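Local structure of glyoxalase family protein (Listeria monocytogenes, 2P7L) at residues E78-T83 against E103-Y108. The protein probably catalyses the hydration of the antibiotic fosfomycin with the help of a manganese ion, as a member of the fosfomycin resistance protein family. Numbering follows the deposited sequence.
Sequences EVDEYT and EGRSIY
Val-79 turns CG1 away from its own backbone N (chi1 165°), out to the side chains of Arg-105 and Ile-107. Arg-105 runs out extended and then bends at chi3 (64°), which lays its guanidinium group over the valine. CG1 of Val-79 sits above one face of this group, off-centre toward the rim, and lies 3.3 Å from NH2 of Arg-105. The same NH2 points at Asp-80 near the guanidinium plane. There NH2 of Arg-105 donates a weak hydrogen bond to OD2 of Asp-80, 3.5 Å away, as part of a salt bridge. The carboxylate and guanidinium planes stand 74° apart, so the two groups do not pair side-on, and OD2 makes the contact.

Ile-107 carries the apolar part of the contact next to Val-79. Its CG2 meets CG1 of Val-79 at 3.9 Å, and its CD1 reaches CB of Tyr-82 at 3.7 Å. CG2 also lies 3.7 Å from OG1 of Thr-83. That hydroxyl is turned back onto its own helix, where OG1 of Thr-83 donates to the carbonyl O of Val-79 at 2.6 Å. The backbone N of Thr-83 binds the same oxygen from the opposite face of the carbonyl plane. The Tyr-82 ring leads away from the strand and packs on Met-1 of the second subunit.

Ile-107 and Tyr-82 both also touch Leu-119 on strand 116-120. Next to Ile-107, Ser-106 points the other way and bonds Glu-118, a probable manganese ligand. The helix 79-88 thus lies nearly parallel to edge strand 106-110 and packs along it, on the sheet face away from Ser-106, as in the beta-alpha-beta-beta-beta modules of the glyoxalase fold.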
loop_
_atom_site.group_PDB
_atom_site.type_symbol
_atom_site.label_atom_id
_atom_site.label_comp_id
_atom_site.label_asym_id
_atom_site.label_seq_id
_atom_site.Cartn_x
_atom_site.Cartn_y
_atom_site.Cartn_z
ATOM N N GLU A 78 -14.080 6.966 -16.271
ATOM C CA GLU A 78 -12.695 7.409 -16.434
ATOM C C GLU A 78 -11.704 6.329 -16.841
ATOM O O GLU A 78 -10.546 6.626 -17.117
ATOM C CB GLU A 78 -12.169 8.012 -15.140
ATOM C CG GLU A 78 -13.001 9.091 -14.508
ATOM C CD GLU A 78 -12.260 9.738 -13.348
ATOM O OE1 GLU A 78 -11.499 10.695 -13.605
ATOM O OE2 GLU A 78 -12.413 9.279 -12.189
ATOM N N VAL A 79 -12.140 5.077 -16.843
ATOM C CA VAL A 79 -11.242 3.985 -17.194
ATOM C C VAL A 79 -10.577 4.128 -18.559
ATOM O O VAL A 79 -9.388 3.871 -18.695
ATOM C CB VAL A 79 -11.977 2.630 -17.137
ATOM C CG1 VAL A 79 -11.164 1.552 -17.856
ATOM C CG2 VAL A 79 -12.196 2.248 -15.688
ATOM N N ASP A 80 -11.335 4.526 -19.571
ATOM C CA ASP A 80 -10.758 4.673 -20.896
ATOM C C ASP A 80 -9.718 5.797 -20.973
ATOM O O ASP A 80 -8.624 5.606 -21.510
ATOM C CB ASP A 80 -11.865 4.900 -21.930
ATOM C CG ASP A 80 -12.672 3.640 -22.197
ATOM O OD1 ASP A 80 -13.689 3.728 -22.916
ATOM O OD2 ASP A 80 -12.285 2.561 -21.689
ATOM N N GLU A 81 -10.042 6.960 -20.423
ATOM C CA GLU A 81 -9.106 8.059 -20.488
ATOM C C GLU A 81 -7.815 7.700 -19.788
ATOM O O GLU A 81 -6.727 7.999 -20.296
ATOM C CB GLU A 81 -9.716 9.328 -19.899
ATOM C CG GLU A 81 -10.916 9.804 -20.710
ATOM C CD GLU A 81 -11.235 11.271 -20.527
ATOM O OE1 GLU A 81 -11.184 11.776 -19.386
ATOM O OE2 GLU A 81 -11.551 11.920 -21.547
ATOM N N TYR A 82 -7.916 7.049 -18.633
ATOM C CA TYR A 82 -6.701 6.672 -17.938
ATOM C C TYR A 82 -5.920 5.652 -18.755
ATOM O O TYR A 82 -4.688 5.637 -18.720
ATOM C CB TYR A 82 -6.997 6.142 -16.532
ATOM C CG TYR A 82 -6.943 7.241 -15.503
ATOM C CD1 TYR A 82 -8.104 7.733 -14.910
ATOM C CD2 TYR A 82 -5.723 7.813 -15.145
ATOM C CE1 TYR A 82 -8.048 8.770 -13.975
ATOM C CE2 TYR A 82 -5.661 8.848 -14.218
ATOM C CZ TYR A 82 -6.824 9.316 -13.641
ATOM O OH TYR A 82 -6.754 10.338 -12.730
ATOM N N THR A 83 -6.640 4.826 -19.508
ATOM C CA THR A 83 -6.014 3.810 -20.342
ATOM C C THR A 83 -5.226 4.483 -21.479
ATOM O O THR A 83 -4.107 4.073 -21.788
ATOM C CB THR A 83 -7.089 2.832 -20.908
ATOM O OG1 THR A 83 -7.762 2.188 -19.814
ATOM C CG2 THR A 83 -6.459 1.773 -21.790
ATOM N N GLU A 103 -17.736 -6.634 -8.735
ATOM C CA GLU A 103 -16.334 -6.219 -8.695
ATOM C C GLU A 103 -16.154 -5.350 -9.945
ATOM O O GLU A 103 -16.198 -5.859 -11.076
ATOM C CB GLU A 103 -15.422 -7.453 -8.745
ATOM C CG GLU A 103 -13.929 -7.179 -8.567
ATOM C CD GLU A 103 -13.081 -8.439 -8.708
ATOM O OE1 GLU A 103 -11.845 -8.351 -8.535
ATOM O OE2 GLU A 103 -13.650 -9.519 -8.993
ATOM N N GLY A 104 -15.977 -4.047 -9.734
ATOM C CA GLY A 104 -15.831 -3.117 -10.845
ATOM C C GLY A 104 -14.571 -3.220 -11.687
ATOM O O GLY A 104 -13.639 -3.952 -11.360
ATOM N N ARG A 105 -14.542 -2.464 -12.778
ATOM C CA ARG A 105 -13.394 -2.455 -13.686
ATOM C C ARG A 105 -12.132 -1.920 -13.014
ATOM O O ARG A 105 -12.189 -1.070 -12.130
ATOM C CB ARG A 105 -13.695 -1.591 -14.912
ATOM C CG ARG A 105 -14.941 -1.983 -15.669
ATOM C CD ARG A 105 -15.242 -0.993 -16.786
ATOM N NE ARG A 105 -14.198 -0.979 -17.811
ATOM C CZ ARG A 105 -14.176 -0.138 -18.843
ATOM N NH1 ARG A 105 -15.142 0.761 -18.987
ATOM N NH2 ARG A 105 -13.187 -0.190 -19.728
ATOM N N SER A 106 -10.989 -2.425 -13.442
ATOM C CA SER A 106 -9.715 -1.979 -12.908
ATOM C C SER A 106 -8.678 -2.019 -14.026
ATOM O O SER A 106 -8.816 -2.784 -14.968
ATOM C CB SER A 106 -9.254 -2.902 -11.770
ATOM O OG SER A 106 -9.908 -2.604 -10.550
ATOM N N ILE A 107 -7.667 -1.166 -13.949
ATOM C CA ILE A 107 -6.593 -1.230 -14.931
ATOM C C ILE A 107 -5.343 -1.357 -14.094
ATOM O O ILE A 107 -5.245 -0.781 -13.009
ATOM C CB ILE A 107 -6.519 0.017 -15.881
ATOM C CG1 ILE A 107 -6.506 1.312 -15.084
ATOM C CG2 ILE A 107 -7.688 -0.011 -16.863
ATOM C CD1 ILE A 107 -6.752 2.544 -15.957
ATOM N N TYR A 108 -4.405 -2.155 -14.573
ATOM C CA TYR A 108 -3.163 -2.370 -13.847
ATOM C C TYR A 108 -1.989 -2.030 -14.751
ATOM O O TYR A 108 -2.012 -2.330 -15.941
ATOM C CB TYR A 108 -3.053 -3.834 -13.393
ATOM C CG TYR A 108 -4.219 -4.331 -12.561
ATOM C CD1 TYR A 108 -5.480 -4.527 -13.132
ATOM C CD2 TYR A 108 -4.063 -4.609 -11.203
ATOM C CE1 TYR A 108 -6.553 -4.991 -12.365
ATOM C CE2 TYR A 108 -5.126 -5.071 -10.431
ATOM C CZ TYR A 108 -6.363 -5.262 -11.016
ATOM O OH TYR A 108 -7.403 -5.737 -10.259
#